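Side-chain contacts in iron superoxide dismutase (Trypanosoma cruzi, PDB 2GPC), which probably disproportionates superoxide to dioxygen and hydrogen peroxide at a protein-bound iron ion: residues A[55-60]-A[67-72]; A[139-142]-A[146-149]. All coordinates share one frame; numbering follows the deposited sequence. Where two conformers were deposited one is given.

Interaction 1: residues A[55-60]-A[67-72]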
# COMPACT_ATOMS: atom_id res chain seq x y z
N GLU A 55 -16.78 15.34 -5.64
CA GLU A 55 -16.46 16.14 -4.45
C GLU A 55 -17.53 16.01 -3.37
O GLU A 55 -17.20 15.91 -2.19
CB GLU A 55 -16.22 17.61 -4.83
CG GLU A 55 -14.88 17.84 -5.52
CD GLU A 55 -14.54 19.32 -5.71
OE1 GLU A 55 -15.08 20.17 -4.97
OE2 GLU A 55 -13.74 19.63 -6.62
N GLU A 56 -18.80 15.95 -3.77
CA GLU A 56 -19.90 15.82 -2.83
C GLU A 56 -19.78 14.49 -2.09
O GLU A 56 -20.00 14.42 -0.88
CB GLU A 56 -21.26 15.93 -3.56
CG GLU A 56 -21.83 17.35 -3.59
CD GLU A 56 -22.59 17.70 -4.85
OE1 GLU A 56 -23.23 16.83 -5.49
OE2 GLU A 56 -22.58 18.90 -5.21
N ILE A 57 -19.42 13.44 -2.83
CA ILE A 57 -19.23 12.12 -2.24
C ILE A 57 -18.08 12.11 -1.23
O ILE A 57 -18.18 11.51 -0.15
CB ILE A 57 -18.97 11.05 -3.35
CG1 ILE A 57 -20.22 10.82 -4.20
CG2 ILE A 57 -18.54 9.74 -2.72
CD1 ILE A 57 -19.97 10.02 -5.48
N ILE A 58 -16.97 12.76 -1.57
CA ILE A 58 -15.81 12.80 -0.69
C ILE A 58 -16.17 13.49 0.64
O ILE A 58 -15.71 13.09 1.71
CB ILE A 58 -14.62 13.50 -1.41
CG1 ILE A 58 -14.11 12.65 -2.57
CG2 ILE A 58 -13.47 13.77 -0.44
CD1 ILE A 58 -13.28 13.38 -3.60
N ARG A 59 -17.01 14.52 0.56
CA ARG A 59 -17.36 15.33 1.72
C ARG A 59 -18.42 14.70 2.63
O ARG A 59 -18.44 14.98 3.83
CB ARG A 59 -17.85 16.71 1.26
CG ARG A 59 -16.76 17.57 0.67
CD ARG A 59 -17.13 19.05 0.50
NE ARG A 59 -18.34 19.23 -0.30
CZ ARG A 59 -18.38 19.62 -1.57
NH1 ARG A 59 -17.26 19.91 -2.24
NH2 ARG A 59 -19.56 19.74 -2.18
N THR A 60 -19.27 13.83 2.08
CA THR A 60 -20.47 13.35 2.79
C THR A 60 -20.56 11.84 2.99
O THR A 60 -21.41 11.38 3.75
CB THR A 60 -21.75 13.80 2.05
OG1 THR A 60 -21.83 13.18 0.76
CG2 THR A 60 -21.73 15.30 1.75
N ASN A 67 -13.65 5.82 -0.56
CA ASN A 67 -12.36 5.43 -1.13
C ASN A 67 -12.33 5.53 -2.66
O ASN A 67 -11.32 5.95 -3.24
CB ASN A 67 -11.95 4.02 -0.70
CG ASN A 67 -11.73 3.87 0.81
OD1 ASN A 67 -11.53 4.86 1.55
ND2 ASN A 67 -11.73 2.61 1.28
N LEU A 68 -13.42 5.13 -3.32
CA LEU A 68 -13.50 5.18 -4.76
C LEU A 68 -13.50 6.62 -5.27
O LEU A 68 -12.71 6.97 -6.12
CB LEU A 68 -14.75 4.44 -5.27
CG LEU A 68 -14.82 2.93 -4.99
CD1 LEU A 68 -16.18 2.36 -5.42
CD2 LEU A 68 -13.67 2.19 -5.66
N ALA A 69 -14.39 7.46 -4.73
CA ALA A 69 -14.48 8.86 -5.15
C ALA A 69 -13.19 9.62 -4.85
O ALA A 69 -12.70 10.40 -5.67
CB ALA A 69 -15.65 9.54 -4.47
N ALA A 70 -12.63 9.39 -3.67
CA ALA A 70 -11.40 10.08 -3.27
C ALA A 70 -10.22 9.68 -4.13
O ALA A 70 -9.40 10.51 -4.47
CB ALA A 70 -11.10 9.82 -1.82
N GLN A 71 -10.14 8.40 -4.48
CA GLN A 71 -9.05 7.93 -5.33
C GLN A 71 -9.16 8.52 -6.73
O GLN A 71 -8.16 8.82 -7.35
CB GLN A 71 -8.99 6.40 -5.40
CG GLN A 71 -8.43 5.74 -4.14
CD GLN A 71 -6.96 6.03 -3.92
OE1 GLN A 71 -6.61 7.08 -3.41
NE2 GLN A 71 -6.09 5.09 -4.31
N ILE A 72 -10.39 8.70 -7.20
CA ILE A 72 -10.62 9.35 -8.48
C ILE A 72 -10.15 10.81 -8.47
O ILE A 72 -9.44 11.25 -9.38
CB ILE A 72 -12.12 9.24 -8.87
CG1 ILE A 72 -12.44 7.79 -9.25
CG2 ILE A 72 -12.45 10.16 -10.04
CD1 ILE A 72 -13.92 7.47 -9.33
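Ile57 and Ile58 present different parts of their branched side chains to the small residues Ala69 and Ala70, a worked example of how alanines let two helices pack closely. Ile57 points its CB at the helix across from it, and the contact falls to its short branch: CG2 stands 3.4 Å from Ala69 CB, tighter than carbon pairs usually come. The torsion accounts for this choice, since chi1 of -68° sets CG2 opposite the backbone N and CG1 opposite the carbonyl carbon, so that the short branch comes closest to the alanine. Ile58 works the other way. Its CB is not aimed at the partner, yet the long branch reaches over to the backbone there: CG1 lies 3.7 Å from Ala70 N, and CD1 comes equally near to Ala69 O. The Ala69 methyl therefore meets both isoleucines, with Ile58 CG1 4.0 Å from Ala69 CB. No hydrogen bond crosses the contact, which is buried and apolar. The two helical segments run at 128° to one another, with axes 8.5 Å apart at closest approach. Helix 54-60 thus packs on helix 63-80, from which Phe66 and Phe73 also touch Ile58, while other residues of helix 63-80, Leu68 and Ile72, lean on the long helix 21-44 of the alpha-hairpin domain.

Interaction 2: residues A[139-142]-A[146-149]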
# COMPACT_ATOMS: atom_id res chain seq x y z
N TYR A 139 1.72 17.91 3.98
CA TYR A 139 0.62 17.16 4.56
C TYR A 139 0.58 15.79 3.88
O TYR A 139 0.83 15.71 2.70
CB TYR A 139 -0.66 17.94 4.28
CG TYR A 139 -1.94 17.34 4.81
CD1 TYR A 139 -2.15 17.18 6.17
CD2 TYR A 139 -2.95 16.94 3.94
CE1 TYR A 139 -3.32 16.65 6.66
CE2 TYR A 139 -4.12 16.41 4.41
CZ TYR A 139 -4.30 16.27 5.77
OH TYR A 139 -5.47 15.74 6.24
N GLN A 140 0.32 14.73 4.62
CA GLN A 140 0.18 13.41 4.00
C GLN A 140 -1.19 12.82 4.31
O GLN A 140 -1.78 13.11 5.36
CB GLN A 140 1.27 12.46 4.49
CG GLN A 140 1.23 12.14 5.98
CD GLN A 140 2.57 11.69 6.49
OE1 GLN A 140 3.13 10.70 6.01
NE2 GLN A 140 3.12 12.43 7.45
N THR A 141 -1.71 12.04 3.38
CA THR A 141 -2.90 11.25 3.65
C THR A 141 -2.58 9.78 3.47
O THR A 141 -1.65 9.41 2.75
CB THR A 141 -4.09 11.70 2.78
OG1 THR A 141 -3.80 11.56 1.38
CG2 THR A 141 -4.38 13.17 2.98
N HIS A 142 -3.35 8.95 4.16
CA HIS A 142 -3.14 7.52 4.14
C HIS A 142 -4.25 6.89 3.31
O HIS A 142 -5.40 7.33 3.38
CB HIS A 142 -3.15 6.98 5.57
CG HIS A 142 -2.58 5.60 5.71
ND1 HIS A 142 -1.30 5.28 5.30
CD2 HIS A 142 -3.11 4.46 6.23
CE1 HIS A 142 -1.07 4.01 5.57
NE2 HIS A 142 -2.14 3.49 6.14
N CYS A 146 -8.09 12.20 1.60
CA CYS A 146 -8.21 13.33 0.70
C CYS A 146 -8.33 14.63 1.51
O CYS A 146 -9.14 14.69 2.42
CB CYS A 146 -9.44 13.13 -0.17
SG CYS A 146 -9.65 14.39 -1.45
N PRO A 147 -7.54 15.65 1.18
CA PRO A 147 -7.60 16.93 1.90
C PRO A 147 -8.98 17.57 1.91
O PRO A 147 -9.25 18.30 2.85
CB PRO A 147 -6.60 17.83 1.15
CG PRO A 147 -5.75 16.90 0.37
CD PRO A 147 -6.53 15.67 0.11
N LEU A 148 -9.84 17.30 0.92
CA LEU A 148 -11.21 17.84 0.91
C LEU A 148 -12.05 17.53 2.17
O LEU A 148 -13.02 18.24 2.44
CB LEU A 148 -11.98 17.38 -0.34
CG LEU A 148 -11.39 17.78 -1.71
CD1 LEU A 148 -12.42 17.60 -2.80
CD2 LEU A 148 -10.83 19.19 -1.72
N THR A 149 -11.69 16.51 2.94
CA THR A 149 -12.40 16.24 4.20
C THR A 149 -12.02 17.24 5.31
O THR A 149 -12.67 17.28 6.35
CB THR A 149 -12.18 14.79 4.71
OG1 THR A 149 -10.78 14.53 4.91
CG2 THR A 149 -12.63 13.76 3.68
O HOH W 1 -7.24 14.90 4.73
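Tyr139 reaches from the strand toward Pro147, and its side chain shows how one aromatic residue can combine apolar packing with a water-mediated link. From CB, which points at the 146-149 segment, CG is opposite the backbone N (chi1 -180°), which carries the ring out from the strand. Along the ring, CE2 is the atom that touches, 4.3 Å from both CA and CB of Pro147; the proline CA meets the ring obliquely. At the tip, OH lies 2.5 Å from a water that sits at the ring edge, in its plane. The same water donates a weak hydrogen bond of 3.0 Å to Cys146 O, so the phenol is joined to the loop backbone through one solvent molecule.

Two residues along, Thr141 adds a second, apolar point of approach. Its CG2 is 4.1 Å from Cys146 N and 4.4 Å from Pro147 CD, whereas its OG1 is held by hydrogen bonds with Gly145 O and Trp126 NE1. The Cys146 side chain itself turns from the strand toward Phe73, Asn74 and Ile58, and only the backbone of this residue faces Thr141 and the water. Three residues on, Thr149 N bonds to Cys146 O at 3.2 Å, an i to i+3 bond that closes the 3-10 turn over residues 147-149. The carbonyl of Cys146 thus accepts both from the turn and, weakly, from the water.

The arrangement is that of an edge strand and the connection leaving it: strand 135-142 ends, the chain doubles back beside it, and the loop leads to strand 153-160 on the far side of the three-stranded antiparallel sheet in the C-terminal domain of iron/manganese superoxide dismutases.

How the interactions relate
Interactions 1 and 2 are both buried, but they belong to different parts of the fold: the first joins two helices of the alpha-hairpin domain, the second an edge strand and its following loop in the C-terminal domain. Their chemistry differs accordingly. Interaction 1 is purely apolar, whereas interaction 2 mixes looser apolar approaches with a water bridge. The two meet directly, their centres about 12 Å apart. Ile58 CG2 packs against Leu148 CB at 3.9 Å and against Cys146 SG at 4.0 Å, and Glu55 CG touches Leu148 CD1. Helix 54-60, helix 63-80 and the 146-149 loop therefore pack mutually, with Ile58 touching both of the others.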